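Local coordinates for carboxyltransferase domain-containing protein (Pyrococcus horikoshii, PDB 2PHC), which is of uncharacterised function but probably acts as an ATP-binding hydrolase of the carboxyltransferase subdomain C and D family, at residues S9-S14 with E64-Y69; P39-E44 with L59-E64; E44-P47 with L52-I55; P98-V103 with L109-V114; E116-P121 with E142-P147. All coordinates share one frame; numbering follows the deposited sequence.

Contact 1: residues S9-S14 with E64-Y69; sequences SAFLIS and EEVESY
Phe11, on strand 10-14 of the four-stranded antiparallel sheet, packs against Val66 and Glu67 of helix 63-82, a strand-to-helix contact made by a single aromatic ring. The ring divides its touches between two helix residues. Its CD1 lies 3.5 Å from CG1 of Val66, and CE1 is almost as near that methyl at 3.6 Å. At the far end of the ring, CZ and CE2 of Phe11 each come within 3.8 Å of CB of Glu67. The two neighbours approach differently: CA of Glu67 stands 4.1 Å above the plane over one face of the Phe11 ring, displaced toward its rim, whereas the Val66 methyl arrives at a slant. Val66 CG1 trans to its own backbone N (chi1 168°) is what brings that branch to the ring. Since Phe11 and Ile13 point to the same face of the sheet and Ile13 touches Leu30 of helix 21-37, both long helices cover this face, giving a two-layer alpha/beta lobe of ββαββα order. The ring also meets Tyr63 edge-to-face, and the backbone of Phe11 is held by hydrogen bonds to Val54 in the adjacent strand. Glu67 contributes aliphatic carbons to the ring, while its carboxylate reaches Lys71 in a long, weak ion pair. On the helix itself, Glu64 O accepts two bonds, from Ser68 N at 3.1 Å and from Ser68 OG at 3.0 Å, which arrive from opposite faces of the carbonyl plane.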
# COMPACT_ATOMS: atom_id res chain seq x y z
N SER A 9 -22.84 -0.32 -24.91
CA SER A 9 -23.43 0.27 -23.72
C SER A 9 -22.61 -0.08 -22.45
O SER A 9 -23.17 -0.42 -21.44
CB SER A 9 -24.88 -0.16 -23.63
OG SER A 9 -25.64 0.56 -24.60
N ALA A 10 -21.28 0.05 -22.54
CA ALA A 10 -20.40 -0.39 -21.47
C ALA A 10 -19.12 0.37 -21.38
O ALA A 10 -18.53 0.75 -22.40
CB ALA A 10 -20.06 -1.91 -21.63
N PHE A 11 -18.61 0.50 -20.16
CA PHE A 11 -17.26 1.08 -19.95
C PHE A 11 -16.39 0.18 -19.09
O PHE A 11 -16.86 -0.53 -18.31
CB PHE A 11 -17.36 2.51 -19.29
CG PHE A 11 -17.97 3.55 -20.21
CD1 PHE A 11 -19.34 3.75 -20.24
CD2 PHE A 11 -17.18 4.29 -21.07
CE1 PHE A 11 -19.89 4.66 -21.10
CE2 PHE A 11 -17.74 5.18 -21.93
CZ PHE A 11 -19.11 5.38 -21.92
N LEU A 12 -15.09 0.24 -19.27
CA LEU A 12 -14.21 -0.51 -18.45
C LEU A 12 -13.26 0.49 -17.78
O LEU A 12 -12.63 1.31 -18.47
CB LEU A 12 -13.39 -1.47 -19.34
CG LEU A 12 -12.49 -2.51 -18.67
CD1 LEU A 12 -13.22 -3.71 -18.08
CD2 LEU A 12 -11.34 -2.95 -19.61
N ILE A 13 -13.38 0.48 -16.47
CA ILE A 13 -12.39 0.94 -15.60
C ILE A 13 -11.41 -0.12 -15.32
O ILE A 13 -11.64 -1.16 -14.88
CB ILE A 13 -12.97 1.53 -14.33
CG1 ILE A 13 -14.22 2.31 -14.63
CG2 ILE A 13 -11.98 2.40 -13.65
CD1 ILE A 13 -15.26 2.14 -13.66
N SER A 14 -10.25 0.29 -15.50
CA SER A 14 -9.04 -0.42 -15.93
C SER A 14 -7.81 0.06 -15.14
O SER A 14 -7.74 1.21 -14.79
CB SER A 14 -8.81 -0.22 -17.46
OG SER A 14 -7.63 -0.90 -17.79
N GLU A 64 -22.46 9.93 -22.62
CA GLU A 64 -21.42 10.90 -22.40
C GLU A 64 -21.54 11.23 -20.96
O GLU A 64 -20.59 11.47 -20.30
CB GLU A 64 -21.69 12.16 -23.23
CG GLU A 64 -21.23 12.09 -24.66
N GLU A 65 -22.77 11.18 -20.50
CA GLU A 65 -23.15 11.18 -19.10
C GLU A 65 -22.44 10.06 -18.34
O GLU A 65 -21.91 10.28 -17.27
CB GLU A 65 -24.65 10.95 -18.89
CG GLU A 65 -25.56 12.17 -18.91
CD GLU A 65 -27.02 11.82 -19.38
OE1 GLU A 65 -27.33 12.01 -20.60
OE2 GLU A 65 -27.85 11.37 -18.53
N VAL A 66 -22.45 8.85 -18.90
CA VAL A 66 -22.00 7.68 -18.14
C VAL A 66 -20.52 7.77 -18.04
O VAL A 66 -19.98 7.57 -16.97
CB VAL A 66 -22.47 6.40 -18.72
CG1 VAL A 66 -21.69 5.16 -18.05
CG2 VAL A 66 -23.95 6.29 -18.46
N GLU A 67 -19.90 8.17 -19.14
CA GLU A 67 -18.50 8.31 -19.13
C GLU A 67 -18.04 9.32 -18.05
O GLU A 67 -17.09 9.01 -17.28
CB GLU A 67 -18.01 8.72 -20.49
CG GLU A 67 -16.55 8.95 -20.50
CD GLU A 67 -16.10 9.36 -21.85
OE1 GLU A 67 -16.90 10.08 -22.54
OE2 GLU A 67 -14.95 8.98 -22.21
N SER A 68 -18.72 10.49 -18.01
CA SER A 68 -18.36 11.61 -17.14
C SER A 68 -18.49 11.18 -15.74
O SER A 68 -17.59 11.44 -14.96
CB SER A 68 -19.21 12.91 -17.38
OG SER A 68 -18.94 13.44 -18.69
N TYR A 69 -19.61 10.56 -15.40
CA TYR A 69 -19.88 10.13 -14.06
C TYR A 69 -18.80 9.16 -13.48
O TYR A 69 -18.56 9.13 -12.24
CB TYR A 69 -21.21 9.39 -14.12
CG TYR A 69 -21.69 8.78 -12.81
CD1 TYR A 69 -22.75 9.38 -12.11
CD2 TYR A 69 -21.12 7.59 -12.27
CE1 TYR A 69 -23.23 8.83 -10.94
CE2 TYR A 69 -21.60 7.02 -11.08
CZ TYR A 69 -22.64 7.68 -10.41
OH TYR A 69 -23.18 7.19 -9.24

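Contact 2: residues P39-E44 with L59-E64; sequences PEWLVE and LKASYE
Trp41 sets its CB against Ala61 CB at 3.2 Å, an unusually short carbon-carbon approach whose exact value is doubtful, with the indole then turning away from the segment 59-64. The turn follows from chi1 of 50°, which wedges CG between the backbone N and the carbonyl carbon. The Ala61 methyl consequently meets the root of the ring at a slant, its CB 3.4 Å from Trp41 CG. Pro39, in the same segment, lies over one indole face, with CB 3.6 Å above the plane and offset toward the rim, and Tyr69 meets the indole edge-to-face. Beside this pair Lys60 runs alongside the turn: its CB is 3.8 Å from Trp41 CB, and its bends at chi2 and chi4 carry CE to 3.8 Å from Glu40 O. The side-chain charges of Glu40 and Lys60 are not in contact, OE2 and NZ standing 6.7 Å apart, so any attraction between them would be long-range. The fold supplies the frame. Pro39 to Leu42 form a type I beta turn leading into strand 42-48, and Val43 and Glu44 both face Ile55 in a classic beta bulge. Ala61 CB also touches Val66, a residue that Trp41 reaches as well. On the same segment as Ala61, Ser62 is the N-cap of helix 63-82; its OG accepts from Glu64 N at 3.1 Å, nearly straight at 172°.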
# COMPACT_ATOMS: atom_id res chain seq x y z
N PRO A 39 -26.85 4.59 -9.23
CA PRO A 39 -27.43 5.38 -10.29
C PRO A 39 -28.47 4.61 -11.10
O PRO A 39 -28.37 3.43 -11.33
CB PRO A 39 -26.23 5.82 -11.10
CG PRO A 39 -25.20 4.90 -10.78
CD PRO A 39 -25.44 4.32 -9.48
N GLU A 40 -29.49 5.34 -11.50
CA GLU A 40 -30.73 4.83 -12.08
C GLU A 40 -30.46 4.17 -13.41
O GLU A 40 -31.22 3.31 -13.83
CB GLU A 40 -31.82 5.95 -12.21
CG GLU A 40 -32.87 5.87 -11.06
CD GLU A 40 -34.08 6.87 -11.14
OE1 GLU A 40 -34.92 6.85 -10.17
OE2 GLU A 40 -34.17 7.68 -12.14
N TRP A 41 -29.35 4.55 -14.03
CA TRP A 41 -28.93 4.00 -15.30
C TRP A 41 -28.10 2.71 -15.24
O TRP A 41 -27.71 2.21 -16.31
CB TRP A 41 -28.20 5.02 -16.14
CG TRP A 41 -27.09 5.75 -15.44
CD1 TRP A 41 -27.13 7.03 -14.94
CD2 TRP A 41 -25.72 5.27 -15.20
NE1 TRP A 41 -25.89 7.37 -14.38
CE2 TRP A 41 -25.02 6.32 -14.53
CE3 TRP A 41 -25.04 4.05 -15.46
CZ2 TRP A 41 -23.67 6.19 -14.13
CZ3 TRP A 41 -23.69 3.93 -15.02
CH2 TRP A 41 -23.04 5.00 -14.37
N LEU A 42 -27.87 2.19 -14.03
CA LEU A 42 -26.91 1.04 -13.78
C LEU A 42 -27.50 -0.27 -14.20
O LEU A 42 -28.58 -0.67 -13.70
CB LEU A 42 -26.46 0.86 -12.28
CG LEU A 42 -25.33 -0.21 -12.09
CD1 LEU A 42 -24.12 0.14 -12.98
CD2 LEU A 42 -24.90 -0.35 -10.62
N VAL A 43 -26.80 -0.98 -15.05
CA VAL A 43 -27.26 -2.34 -15.27
C VAL A 43 -26.43 -3.46 -14.49
O VAL A 43 -26.97 -4.17 -13.64
CB VAL A 43 -27.51 -2.55 -16.76
CG1 VAL A 43 -27.63 -4.05 -17.15
CG2 VAL A 43 -28.75 -1.68 -17.19
N GLU A 44 -25.12 -3.50 -14.72
CA GLU A 44 -24.30 -4.53 -14.20
C GLU A 44 -22.91 -3.93 -13.88
O GLU A 44 -22.49 -2.93 -14.47
CB GLU A 44 -24.18 -5.65 -15.25
CG GLU A 44 -23.38 -6.90 -14.76
CD GLU A 44 -23.76 -8.24 -15.44
OE1 GLU A 44 -23.71 -9.28 -14.70
OE2 GLU A 44 -24.07 -8.28 -16.68
N LEU A 59 -31.04 4.05 -22.56
CA LEU A 59 -32.28 4.80 -22.68
C LEU A 59 -32.41 5.74 -21.50
O LEU A 59 -33.24 6.67 -21.51
CB LEU A 59 -33.49 3.83 -22.75
CG LEU A 59 -33.56 2.95 -24.04
CD1 LEU A 59 -34.82 2.12 -24.11
CD2 LEU A 59 -33.36 3.73 -25.35
N LYS A 60 -31.56 5.49 -20.50
CA LYS A 60 -31.62 6.12 -19.18
C LYS A 60 -30.54 7.19 -19.06
O LYS A 60 -30.69 8.18 -18.33
CB LYS A 60 -31.43 5.09 -18.07
CG LYS A 60 -32.62 4.24 -17.72
CD LYS A 60 -33.49 4.93 -16.73
CE LYS A 60 -34.29 3.89 -15.93
NZ LYS A 60 -35.12 2.98 -16.75
N ALA A 61 -29.44 6.93 -19.69
CA ALA A 61 -28.31 7.71 -19.44
C ALA A 61 -27.79 7.80 -20.77
O ALA A 61 -27.69 6.87 -21.49
CB ALA A 61 -27.38 7.04 -18.55
N SER A 62 -27.25 8.93 -21.11
CA SER A 62 -26.51 9.01 -22.32
C SER A 62 -25.09 8.49 -22.21
O SER A 62 -24.57 8.34 -21.17
CB SER A 62 -26.58 10.42 -22.87
OG SER A 62 -25.32 11.00 -22.97
N TYR A 63 -24.48 8.20 -23.33
CA TYR A 63 -23.14 7.71 -23.29
C TYR A 63 -22.20 8.64 -22.56
O TYR A 63 -21.25 8.21 -21.97
CB TYR A 63 -22.68 7.37 -24.69
CG TYR A 63 -21.21 7.25 -24.91
CD1 TYR A 63 -20.68 6.13 -25.50
CD2 TYR A 63 -20.36 8.25 -24.58
CE1 TYR A 63 -19.37 6.03 -25.72
CE2 TYR A 63 -19.07 8.14 -24.81
CZ TYR A 63 -18.58 7.03 -25.37
OH TYR A 63 -17.26 6.94 -25.59
N GLU A 64 -22.46 9.93 -22.62
CA GLU A 64 -21.42 10.90 -22.40
C GLU A 64 -21.54 11.23 -20.96
O GLU A 64 -20.59 11.47 -20.30
CB GLU A 64 -21.69 12.16 -23.23
CG GLU A 64 -21.23 12.09 -24.66

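Contact 3: residues E44-P47 with L52-I55; sequences ELVP and LLVI
With chi1 at -66° and chi2 at 163°, Ile55 extends CG1 and CD1 alongside Glu44, where CD1 lies 3.8 Å from Glu44 CB; the two side chains point the same way. On the other face of the sheet, Leu45 has CG trans to its carbonyl carbon (chi1 -75°), and its CD2 sits 3.7 Å from both CG1 and CG2 of Val54. Val46 and Leu53 likewise lie side by side, on the face shared with Glu44 and Ile55. The backbones form the antiparallel hairpin of strands 42-48 and 51-56. Glu44 with Ile55 and Val46 with Leu53 are the hydrogen-bonded pairs: Leu53 N reaches Val46 O at 2.9 Å, and Val46 N reaches Leu53 O at 3.0 Å, in the carbonyl plane on a lone pair. Glu44 N to Ile55 O is longer, 3.3 Å, with the donor well above the carbonyl plane. Pro47, facing Leu52, occupies a non-hydrogen-bonded position, so its lack of an N-H costs this ladder nothing; Leu52 CD1 instead packs 3.6 Å from Pro47 N. Leu45 also touches Ala31 and Ile34 of helix 21-37. Within these eight residues the main-chain bonds set the register, and the apolar side chains add packing on both faces.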
# COMPACT_ATOMS: atom_id res chain seq x y z
N GLU A 44 -25.12 -3.50 -14.72
CA GLU A 44 -24.30 -4.53 -14.20
C GLU A 44 -22.91 -3.93 -13.88
O GLU A 44 -22.49 -2.93 -14.47
CB GLU A 44 -24.18 -5.65 -15.25
CG GLU A 44 -23.38 -6.90 -14.76
CD GLU A 44 -23.76 -8.24 -15.44
OE1 GLU A 44 -23.71 -9.28 -14.70
OE2 GLU A 44 -24.07 -8.28 -16.68
N LEU A 45 -22.24 -4.56 -12.92
CA LEU A 45 -20.84 -4.26 -12.57
C LEU A 45 -20.13 -5.63 -12.50
O LEU A 45 -20.56 -6.51 -11.82
CB LEU A 45 -20.79 -3.57 -11.15
CG LEU A 45 -21.20 -2.11 -10.99
CD1 LEU A 45 -21.03 -1.75 -9.56
CD2 LEU A 45 -20.38 -1.16 -11.89
N VAL A 46 -19.02 -5.77 -13.20
CA VAL A 46 -18.31 -7.05 -13.26
C VAL A 46 -16.91 -6.68 -12.91
O VAL A 46 -16.21 -6.11 -13.72
CB VAL A 46 -18.38 -7.71 -14.74
CG1 VAL A 46 -17.91 -9.16 -14.72
CG2 VAL A 46 -19.84 -7.59 -15.39
N PRO A 47 -16.52 -6.87 -11.65
CA PRO A 47 -15.12 -6.65 -11.27
C PRO A 47 -14.23 -7.68 -11.94
O PRO A 47 -14.68 -8.79 -12.09
CB PRO A 47 -15.15 -6.82 -9.74
CG PRO A 47 -16.35 -7.73 -9.44
CD PRO A 47 -17.36 -7.24 -10.48
N LEU A 52 -12.87 -2.89 -13.83
CA LEU A 52 -14.27 -3.03 -13.58
C LEU A 52 -15.10 -2.70 -14.76
O LEU A 52 -15.03 -1.64 -15.26
CB LEU A 52 -14.69 -2.20 -12.41
CG LEU A 52 -16.13 -2.05 -12.04
CD1 LEU A 52 -16.60 -3.26 -11.40
CD2 LEU A 52 -16.19 -0.94 -11.13
N LEU A 53 -15.91 -3.63 -15.16
CA LEU A 53 -16.82 -3.45 -16.25
C LEU A 53 -18.12 -2.86 -15.79
O LEU A 53 -18.69 -3.29 -14.85
CB LEU A 53 -16.99 -4.72 -17.04
CG LEU A 53 -17.77 -4.61 -18.34
CD1 LEU A 53 -17.09 -3.84 -19.35
CD2 LEU A 53 -18.17 -5.92 -18.82
N VAL A 54 -18.53 -1.82 -16.46
CA VAL A 54 -19.70 -1.11 -16.13
C VAL A 54 -20.63 -1.03 -17.34
O VAL A 54 -20.26 -0.62 -18.42
CB VAL A 54 -19.42 0.35 -15.61
CG1 VAL A 54 -20.70 0.94 -14.96
CG2 VAL A 54 -18.33 0.30 -14.58
N ILE A 55 -21.84 -1.43 -17.08
CA ILE A 55 -22.84 -1.49 -18.11
C ILE A 55 -24.11 -0.80 -17.71
O ILE A 55 -24.48 -0.82 -16.53
CB ILE A 55 -23.27 -3.02 -18.26
CG1 ILE A 55 -22.10 -3.86 -18.77
CG2 ILE A 55 -24.49 -3.21 -19.16
CD1 ILE A 55 -22.30 -5.31 -18.54

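Contact 4: residues P98-V103 with L109-V114; sequences PDIEFV and LSVDDV
Ile100 and Val114 form the tight centre where helix 100-107 meets helix 111-119. Ile100 CG1 lies 3.8 Å from Val114 CG1, the two side chains sliding past each other in opposite directions. Ile100 puts CG1 trans to its backbone N (chi1 -162°), which sends the longer branch across to the second helix; there its CD1 also reaches Val111 CG1 at 3.9 Å, these two side chains crossing at about a right angle. Val103 closes the buried end, its CG1 4.1 Å from Val114 CG2. All of these touches are between methyl or methylene groups, and Ile100, Val103 and Val114 are buried. Behind them Ile100 and Val103 pack on Ile182 of strand 180-184, so the apolar cluster continues from the helix pair into the mixed sheet. The outer side is sparser. Glu101 directs its CB away from the second helix, and of its side chain only CG comes near, 4.0 Å from Val111 CG2, while the residue as a whole is exposed. Farther round, Ser110 and Asp113 take no part in the packing and cap the N-terminus of helix 111-119. Ser110 OG accepts from Asp113 N at 3.3 Å, and the return bond from Ser110 N to Asp113 OD2 is weak at 3.5 Å. Together they make a capping box, with Ser110 as the N-cap. The geometry is that of two short consecutive helices, joined by a brief link, that pack on each other through branched aliphatic side chains and lie against strand 180-184 of the larger domain, whose family belongs to the cyclophilin-like clan.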
# COMPACT_ATOMS: atom_id res chain seq x y z
N PRO A 98 20.96 -3.41 7.10
CA PRO A 98 22.02 -4.45 6.93
C PRO A 98 21.64 -5.69 6.15
O PRO A 98 22.51 -6.41 5.58
CB PRO A 98 22.36 -4.84 8.37
CG PRO A 98 21.33 -4.17 9.24
CD PRO A 98 20.81 -3.01 8.50
N ASP A 99 20.36 -5.97 6.09
CA ASP A 99 19.91 -7.25 5.67
C ASP A 99 19.37 -7.18 4.24
O ASP A 99 18.86 -8.13 3.74
CB ASP A 99 18.83 -7.72 6.61
CG ASP A 99 19.33 -8.01 8.01
OD1 ASP A 99 20.34 -8.66 8.16
OD2 ASP A 99 18.67 -7.64 8.95
N ILE A 100 19.47 -6.04 3.59
CA ILE A 100 18.84 -5.87 2.29
C ILE A 100 19.50 -6.68 1.21
O ILE A 100 18.88 -7.08 0.28
CB ILE A 100 18.69 -4.40 1.88
CG1 ILE A 100 17.67 -4.24 0.77
CG2 ILE A 100 20.01 -3.80 1.46
CD1 ILE A 100 17.34 -2.86 0.48
N GLU A 101 20.77 -6.92 1.35
CA GLU A 101 21.48 -7.69 0.36
C GLU A 101 21.06 -9.11 0.40
O GLU A 101 20.93 -9.74 -0.65
CB GLU A 101 23.04 -7.49 0.48
CG GLU A 101 23.54 -5.99 0.26
CD GLU A 101 23.67 -5.18 1.62
OE1 GLU A 101 23.16 -5.59 2.71
OE2 GLU A 101 24.31 -4.10 1.57
N PHE A 102 20.84 -9.66 1.60
CA PHE A 102 20.37 -11.06 1.70
C PHE A 102 18.93 -11.19 1.19
O PHE A 102 18.50 -12.26 0.64
CB PHE A 102 20.48 -11.51 3.16
CG PHE A 102 19.84 -12.85 3.44
CD1 PHE A 102 20.62 -14.01 3.62
CD2 PHE A 102 18.43 -12.96 3.55
CE1 PHE A 102 20.03 -15.21 3.85
CE2 PHE A 102 17.85 -14.20 3.72
CZ PHE A 102 18.63 -15.32 3.91
N VAL A 103 18.14 -10.13 1.38
CA VAL A 103 16.70 -10.16 0.93
C VAL A 103 16.66 -10.28 -0.58
O VAL A 103 15.95 -11.11 -1.09
CB VAL A 103 15.87 -8.90 1.31
CG1 VAL A 103 14.49 -8.95 0.57
CG2 VAL A 103 15.71 -8.81 2.82
N LEU A 109 17.16 -10.91 -6.86
CA LEU A 109 16.93 -9.57 -7.35
C LEU A 109 18.12 -8.72 -6.97
O LEU A 109 18.91 -9.08 -6.11
CB LEU A 109 15.66 -8.96 -6.67
CG LEU A 109 14.25 -9.59 -6.74
CD1 LEU A 109 13.32 -9.14 -5.58
CD2 LEU A 109 13.55 -9.34 -8.11
N SER A 110 18.23 -7.56 -7.59
CA SER A 110 19.11 -6.53 -7.09
C SER A 110 18.55 -5.83 -5.90
O SER A 110 17.39 -5.86 -5.65
CB SER A 110 19.45 -5.48 -8.17
OG SER A 110 18.29 -4.75 -8.55
N VAL A 111 19.42 -5.14 -5.21
CA VAL A 111 19.02 -4.32 -4.11
C VAL A 111 18.05 -3.22 -4.57
O VAL A 111 16.99 -3.03 -3.92
CB VAL A 111 20.24 -3.72 -3.39
CG1 VAL A 111 19.84 -2.64 -2.49
CG2 VAL A 111 20.97 -4.78 -2.59
N ASP A 112 18.39 -2.48 -5.65
CA ASP A 112 17.48 -1.45 -6.20
C ASP A 112 16.02 -1.98 -6.46
O ASP A 112 15.06 -1.22 -6.29
CB ASP A 112 18.04 -0.91 -7.54
CG ASP A 112 19.12 0.17 -7.36
OD1 ASP A 112 19.55 0.43 -6.18
OD2 ASP A 112 19.52 0.76 -8.43
N ASP A 113 15.91 -3.25 -6.90
CA ASP A 113 14.66 -3.96 -7.12
C ASP A 113 13.89 -4.21 -5.80
O ASP A 113 12.71 -3.99 -5.76
CB ASP A 113 14.88 -5.31 -7.81
CG ASP A 113 15.36 -5.18 -9.31
OD1 ASP A 113 15.17 -4.11 -9.98
OD2 ASP A 113 15.93 -6.18 -9.81
N VAL A 114 14.55 -4.73 -4.77
CA VAL A 114 13.98 -4.76 -3.42
C VAL A 114 13.37 -3.40 -3.06
O VAL A 114 12.22 -3.32 -2.65
CB VAL A 114 15.00 -5.24 -2.33
CG1 VAL A 114 14.40 -5.13 -0.84
CG2 VAL A 114 15.44 -6.66 -2.64

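Contact 5: residues E116-P121 with E142-P147; sequences EIHSKP and ERIATP
Ile144 meets both Ile117 and His118 of helix 111-119, and its branches share the work. From CB, the CG2 methyl goes to Ile117, where it lies 3.7 Å from Ile117 CG2. The other branch starts at CG1, placed between the backbone N and the carbonyl carbon (chi1 60°), and passes 4.0 Å from that same Ile117 CG2. It ends at CD1, which lies in the plane of the His118 imidazole at its edge, 3.7 Å from His118 CD2, and is also 3.8 Å from His118 N. The segment 142-147 belongs to the connection between strands 134-138 and 155-156, and its 3-10 turn at 142-144 presents Arg143 and Ile144 to the helix. Ile144 packs further on Ile163 of strand 160-164, linking this turn to the mixed sheet, which His118 also touches at Val161. His118 is buried, and its two ring nitrogens are hydrogen-bonded to the hydroxyls of Tyr92 and Thr168, which fix the ring's rotation while its CD2 edge takes the methyl. At the exposed margin, Ile117 CD1 rests 3.9 Å above one face of the Arg143 guanidinium, off-centre toward its rim, and the NH2 of that group makes a salt bridge with Asp141.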
# COMPACT_ATOMS: atom_id res chain seq x y z
N GLU A 116 12.23 -0.86 -4.92
CA GLU A 116 11.12 -0.48 -5.78
C GLU A 116 9.91 -1.32 -5.43
O GLU A 116 8.82 -0.81 -5.35
CB GLU A 116 11.46 -0.71 -7.27
CG GLU A 116 10.26 -0.98 -8.24
CD GLU A 116 9.61 0.32 -8.76
OE1 GLU A 116 10.38 1.34 -8.90
OE2 GLU A 116 8.34 0.34 -9.03
N ILE A 117 10.15 -2.62 -5.22
CA ILE A 117 9.14 -3.60 -4.91
C ILE A 117 8.58 -3.37 -3.53
O ILE A 117 7.37 -3.39 -3.36
CB ILE A 117 9.70 -4.97 -5.05
CG1 ILE A 117 10.08 -5.17 -6.52
CG2 ILE A 117 8.71 -6.08 -4.59
CD1 ILE A 117 10.79 -6.53 -6.75
N HIS A 118 9.45 -3.19 -2.55
CA HIS A 118 9.07 -2.67 -1.27
C HIS A 118 8.30 -1.33 -1.18
O HIS A 118 7.33 -1.21 -0.40
CB HIS A 118 10.24 -2.58 -0.32
CG HIS A 118 9.81 -2.52 1.08
ND1 HIS A 118 9.61 -1.32 1.76
CD2 HIS A 118 9.45 -3.50 1.92
CE1 HIS A 118 9.16 -1.59 2.97
NE2 HIS A 118 9.02 -2.90 3.08
N SER A 119 8.77 -0.31 -1.86
CA SER A 119 8.15 0.99 -1.73
C SER A 119 6.98 1.26 -2.77
O SER A 119 6.30 2.28 -2.67
CB SER A 119 9.22 2.07 -1.82
OG SER A 119 9.65 2.21 -3.19
N LYS A 120 6.73 0.33 -3.69
CA LYS A 120 5.67 0.48 -4.65
C LYS A 120 4.23 0.33 -4.04
O LYS A 120 3.43 1.21 -4.22
CB LYS A 120 5.92 -0.44 -5.89
CG LYS A 120 4.78 -0.54 -6.98
CE LYS A 120 2.01 2.45 -7.59
NZ LYS A 120 1.18 2.06 -6.37
N PRO A 121 3.92 -0.73 -3.28
CA PRO A 121 2.52 -0.80 -2.81
C PRO A 121 2.02 0.25 -1.81
O PRO A 121 2.78 0.94 -1.09
CB PRO A 121 2.41 -2.17 -2.15
CG PRO A 121 3.74 -2.94 -2.49
CD PRO A 121 4.74 -1.87 -2.87
N GLU A 142 4.92 -10.46 -2.67
CA GLU A 142 5.60 -11.72 -2.31
C GLU A 142 7.03 -11.99 -2.88
O GLU A 142 7.75 -12.86 -2.37
CB GLU A 142 4.66 -12.89 -2.59
CG GLU A 142 3.48 -12.78 -1.68
CD GLU A 142 2.43 -13.86 -1.82
OE1 GLU A 142 2.66 -14.91 -2.51
OE2 GLU A 142 1.35 -13.62 -1.21
N ARG A 143 7.44 -11.24 -3.90
CA ARG A 143 8.73 -11.41 -4.50
C ARG A 143 9.85 -11.02 -3.58
O ARG A 143 11.03 -11.33 -3.87
CB ARG A 143 8.82 -10.62 -5.81
CG ARG A 143 8.03 -11.21 -6.96
CD ARG A 143 8.09 -10.21 -8.13
NE ARG A 143 7.29 -9.01 -7.93
CZ ARG A 143 7.40 -7.87 -8.63
NH1 ARG A 143 8.34 -7.74 -9.57
NH2 ARG A 143 6.59 -6.85 -8.36
N ILE A 144 9.51 -10.24 -2.55
CA ILE A 144 10.49 -9.90 -1.49
C ILE A 144 10.32 -10.63 -0.14
O ILE A 144 11.02 -10.33 0.80
CB ILE A 144 10.68 -8.40 -1.35
CG1 ILE A 144 9.38 -7.70 -1.00
CG2 ILE A 144 11.26 -7.84 -2.64
CD1 ILE A 144 9.67 -6.34 -0.44
N ALA A 145 9.45 -11.64 -0.13
CA ALA A 145 9.22 -12.51 1.04
C ALA A 145 10.56 -13.10 1.56
O ALA A 145 11.34 -13.61 0.75
CB ALA A 145 8.23 -13.63 0.65
N THR A 146 10.84 -13.04 2.87
CA THR A 146 12.14 -13.51 3.40
C THR A 146 11.99 -13.89 4.83
O THR A 146 11.59 -13.04 5.68
CB THR A 146 13.29 -12.43 3.33
OG1 THR A 146 13.34 -11.87 2.02
CG2 THR A 146 14.68 -13.06 3.63
N PRO A 147 12.40 -15.15 5.17
CA PRO A 147 12.28 -15.62 6.58
C PRO A 147 13.16 -14.81 7.50
O PRO A 147 14.00 -14.13 7.01
CB PRO A 147 12.70 -17.10 6.53
CG PRO A 147 13.65 -17.18 5.35
CD PRO A 147 13.00 -16.18 4.30

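In the fold
The five contacts fall into two groups in one chain. Contacts 1, 2 and 3 lie together, their centres 9 to 12 Å apart, in the lobe built on the four-stranded antiparallel sheet; contacts 1 and 2 share helix 63-82, contacts 2 and 3 share strand 42-48, and contacts 2 and 3 are both nested within the loop that contact 1 closes. Contacts 4 and 5 follow in the chain, share helix 111-119, and have centres 10 Å apart beside the seven-stranded mixed sheet. Between the groups the centres lie 31 to 50 Å apart and nothing touches, which indicates two separately packed lobes, with the chain passing from helix 63-82 to strand 85-92 between them.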